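PDB 1YC9: multidrug resistance protein from Vibrio cholerae, which forms a trimeric outer-membrane channel through which a multidrug efflux system of Vibrio cholerae probably expels toxic compounds from the cell. Local coordinates for the interface of chains A and B. Coordinates in Å, arbitrary orientation; residue numbers count along the deposited sequence, not the author numbering. Chains: chain A/B, multidrug resistance protein.

The centres of the C-alpha atoms of contacts 1 and 2 are about 85 Å apart, and both join the same pair of chains in the deposited trimer. They share helix 326-391 of chain A, which contributes A:Arg326 from its first turn to contact 2 and A:Ala383 from near its other end to contact 1. Contact 2 sits where the membrane barrel gives way to the helical tunnel and carries a sheet across the chain boundary; contact 1 packs helices near the hairpin tips, at the periplasmic end in this family. The neighbours are thus joined both at the barrel and far down the tunnel.

Contact 1: the interface of chains A and B. Residues chain A 383, 403-404, 407; chain B 190, 194, 402.
B:Gln194 leaves its helix with CG anti to the backbone N (chi1 -164°) and then bends at chi2 (68°), a course that brings its terminal amide between A:Ala383 and the pair A:Ala404 and A:Ser407. These three residues come from the two helices of one hairpin, 326-391 and 398-433 of chain A, so the glutamine of helix 189-223 fills the groove between them. This is helix-to-helix packing of the coiled-coil kind, close to the tips of the outer membrane factor's helical tunnel. The methyl of A:Ala383 lies over one face of the amide: A:Ala383 CB is 4.0 Å from B:Gln194 CD. The same methyl is 3.8 Å from the backbone N of B:Gln194, so it also touches the glutamine's helix itself. One turn earlier, B:Gly190 has no side chain, and its carbonyl O comes to 3.8 Å from CB of A:Ala383, which probably helps the two helices run close here. The amide oxygen OE1 of B:Gln194 also meets A:Ala404, 3.4 Å from its CA, with the methyl beside it. The nitrogen NE2 turns toward A:Ser407. Alongside this polar site, A:Val403 and B:Leu402 reach toward each other tip to tip, with CG1 of the valine 4.1 Å from CD2 of the leucine. Both belong to helix 398-433 of their own chains, at neighbouring positions. The amide's hydrogen bond to the serine is weak: NE2 of B:Gln194 gives it to the hydroxyl OG of A:Ser407 over 3.2 Å, bent to 123° at the hydrogen.

Contact 2: the interface of chains A and B. Residues chain A 318, 322-323, 326; chain B 68, 71-74.
A:Phe322, ending strand 309-322, pairs in an antiparallel bridge with B:Leu74 at the start of strand 73-84: B:Leu74 N donates to A:Phe322 O at 2.9 Å, and the return bond runs from A:Phe322 N to B:Leu74 O at 3.1 Å. Such pairing closes the shared beta-barrel of the outer membrane factor family between neighbouring chains. With CG anti to the backbone N (chi1 179°), the ring of A:Phe322 turns its CD1-CE1 side to the carbonyl O of B:Phe72, which is 3.4 Å from CD1. CB of the same phenylalanine packs against CB and CD1 of B:Leu74. A:Arg326, in the first turn of its helix, extends and then bends at chi3 (55°) to bring NH2 to OD2 of B:Asp73, 3.3 Å away. This salt bridge is also a nearly straight hydrogen bond between nearly coplanar groups, the carboxylate oxygen lying at the edge of the guanidinium. The side chain of A:Thr323 crosses that of B:Asp73 obliquely, its CB 3.8 Å from OD2. CB of B:Ala68 fits against the turn into the arginine's helix, 3.3 Å from the backbone O of A:Thr323. Water 2 lies 2.7 Å from the backbone O of A:Thr323; it also sits by B:Ala68 O, B:Ser71 OG and B:Asp73 OD1, but so close to these three that the detailed bonding there is doubtful. Water 1 links the hydroxyl OH of A:Tyr318 to B:Leu74 O, 3.0 Å from the latter.

Contact 1: the interface of chains A and B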
# COMPACT_ATOMS: atom_id res chain seq x y z
N ALA A 383 16.16 35.93 -31.12
CA ALA A 383 17.57 35.66 -31.10
C ALA A 383 18.00 34.73 -32.21
O ALA A 383 19.01 35.00 -32.86
CB ALA A 383 18.03 35.15 -29.75
N VAL A 403 23.28 27.97 -30.03
CA VAL A 403 22.90 28.42 -28.70
C VAL A 403 21.48 28.93 -28.70
O VAL A 403 20.69 28.59 -27.83
CB VAL A 403 23.91 29.44 -28.13
CG1 VAL A 403 23.40 30.13 -26.89
CG2 VAL A 403 25.25 28.77 -27.86
N ALA A 404 21.13 29.70 -29.73
CA ALA A 404 19.79 30.18 -29.88
C ALA A 404 18.77 29.08 -30.15
O ALA A 404 17.69 29.10 -29.62
CB ALA A 404 19.74 31.26 -31.00
N SER A 407 18.21 27.18 -26.82
CA SER A 407 17.47 28.03 -25.90
C SER A 407 16.01 28.07 -26.33
O SER A 407 15.12 27.91 -25.47
CB SER A 407 18.09 29.44 -25.85
OG SER A 407 17.18 30.36 -25.26
N GLY B 190 20.59 40.48 -31.64
CA GLY B 190 20.65 39.06 -31.31
C GLY B 190 21.08 38.82 -29.89
O GLY B 190 20.43 38.07 -29.17
N GLN B 194 18.76 37.44 -26.82
CA GLN B 194 19.20 36.25 -26.10
C GLN B 194 19.21 36.52 -24.62
O GLN B 194 18.71 35.70 -23.84
CB GLN B 194 20.56 35.80 -26.59
CG GLN B 194 20.92 34.36 -26.18
CD GLN B 194 20.07 33.34 -26.86
OE1 GLN B 194 20.34 32.99 -27.98
NE2 GLN B 194 19.02 32.86 -26.18
N LEU B 402 27.24 34.64 -21.37
CA LEU B 402 26.10 33.74 -21.21
C LEU B 402 26.53 32.37 -20.69
O LEU B 402 25.88 31.84 -19.81
CB LEU B 402 25.40 33.62 -22.54
CG LEU B 402 24.23 32.65 -22.71
CD1 LEU B 402 23.26 33.20 -23.75
CD2 LEU B 402 24.71 31.30 -23.14

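Contact 2: the interface of chains A and B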
# COMPACT_ATOMS: atom_id res chain seq x y z
N TYR A 318 -30.03 -12.95 30.99
CA TYR A 318 -28.66 -13.23 31.38
C TYR A 318 -28.01 -11.90 31.71
O TYR A 318 -28.10 -10.95 30.94
CB TYR A 318 -27.90 -13.97 30.28
CG TYR A 318 -26.50 -14.38 30.78
CD1 TYR A 318 -26.37 -15.42 31.73
CD2 TYR A 318 -25.38 -13.66 30.43
CE1 TYR A 318 -25.12 -15.75 32.24
CE2 TYR A 318 -24.13 -13.97 30.96
CZ TYR A 318 -24.01 -15.03 31.86
OH TYR A 318 -22.76 -15.35 32.36
N PHE A 322 -19.20 -10.95 36.31
CA PHE A 322 -17.77 -10.78 36.35
C PHE A 322 -17.21 -11.58 35.16
O PHE A 322 -17.44 -12.79 35.09
CB PHE A 322 -17.21 -11.32 37.66
CG PHE A 322 -15.68 -11.17 37.73
CD1 PHE A 322 -14.86 -12.22 37.40
CD2 PHE A 322 -15.08 -9.99 38.03
CE1 PHE A 322 -13.53 -12.11 37.41
CE2 PHE A 322 -13.71 -9.87 38.05
CZ PHE A 322 -12.92 -10.97 37.74
N THR A 323 -16.45 -10.92 34.30
CA THR A 323 -15.92 -11.57 33.12
C THR A 323 -14.44 -11.46 33.06
O THR A 323 -13.85 -11.90 32.10
CB THR A 323 -16.53 -11.00 31.83
OG1 THR A 323 -16.01 -9.69 31.55
CG2 THR A 323 -18.03 -10.96 31.94
N ARG A 326 -13.21 -9.29 29.85
CA ARG A 326 -13.75 -9.46 28.50
C ARG A 326 -14.60 -8.23 28.16
O ARG A 326 -14.34 -7.57 27.14
CB ARG A 326 -14.56 -10.74 28.44
CG ARG A 326 -15.23 -11.03 27.11
CD ARG A 326 -15.65 -12.46 26.99
NE ARG A 326 -16.52 -12.93 28.08
CZ ARG A 326 -17.81 -12.63 28.26
NH1 ARG A 326 -18.47 -11.80 27.46
NH2 ARG A 326 -18.44 -13.16 29.29
N ALA B 68 -8.78 -12.03 30.33
CA ALA B 68 -9.99 -12.64 30.84
C ALA B 68 -10.05 -14.15 30.68
O ALA B 68 -10.73 -14.85 31.43
CB ALA B 68 -11.23 -12.00 30.15
N SER B 71 -9.30 -15.82 33.97
CA SER B 71 -10.18 -15.65 35.09
C SER B 71 -11.30 -16.65 35.08
O SER B 71 -11.59 -17.26 34.03
CB SER B 71 -10.76 -14.21 35.12
OG SER B 71 -11.94 -14.12 34.44
N PHE B 72 -12.01 -16.76 36.19
CA PHE B 72 -13.35 -17.34 36.17
C PHE B 72 -14.41 -16.29 35.72
O PHE B 72 -14.13 -15.09 35.66
CB PHE B 72 -13.71 -18.03 37.46
CG PHE B 72 -13.55 -17.21 38.69
CD1 PHE B 72 -14.33 -16.12 38.93
CD2 PHE B 72 -12.65 -17.58 39.64
CE1 PHE B 72 -14.23 -15.39 40.10
CE2 PHE B 72 -12.54 -16.89 40.80
CZ PHE B 72 -13.31 -15.79 41.04
N ASP B 73 -15.59 -16.78 35.36
CA ASP B 73 -16.73 -15.98 34.85
C ASP B 73 -17.93 -16.26 35.71
O ASP B 73 -18.19 -17.43 36.11
CB ASP B 73 -17.06 -16.41 33.42
CG ASP B 73 -16.32 -15.61 32.41
OD1 ASP B 73 -15.11 -15.72 32.41
OD2 ASP B 73 -16.83 -14.79 31.61
N LEU B 74 -18.71 -15.24 36.02
CA LEU B 74 -19.83 -15.35 36.87
C LEU B 74 -20.97 -14.56 36.11
O LEU B 74 -20.73 -13.52 35.50
CB LEU B 74 -19.61 -14.63 38.20
CG LEU B 74 -18.62 -15.33 39.16
CD1 LEU B 74 -18.04 -14.39 40.28
CD2 LEU B 74 -19.41 -16.51 39.75
O HOH W 1 -20.72 -13.92 32.57
O HOH W 2 -12.98 -14.50 32.25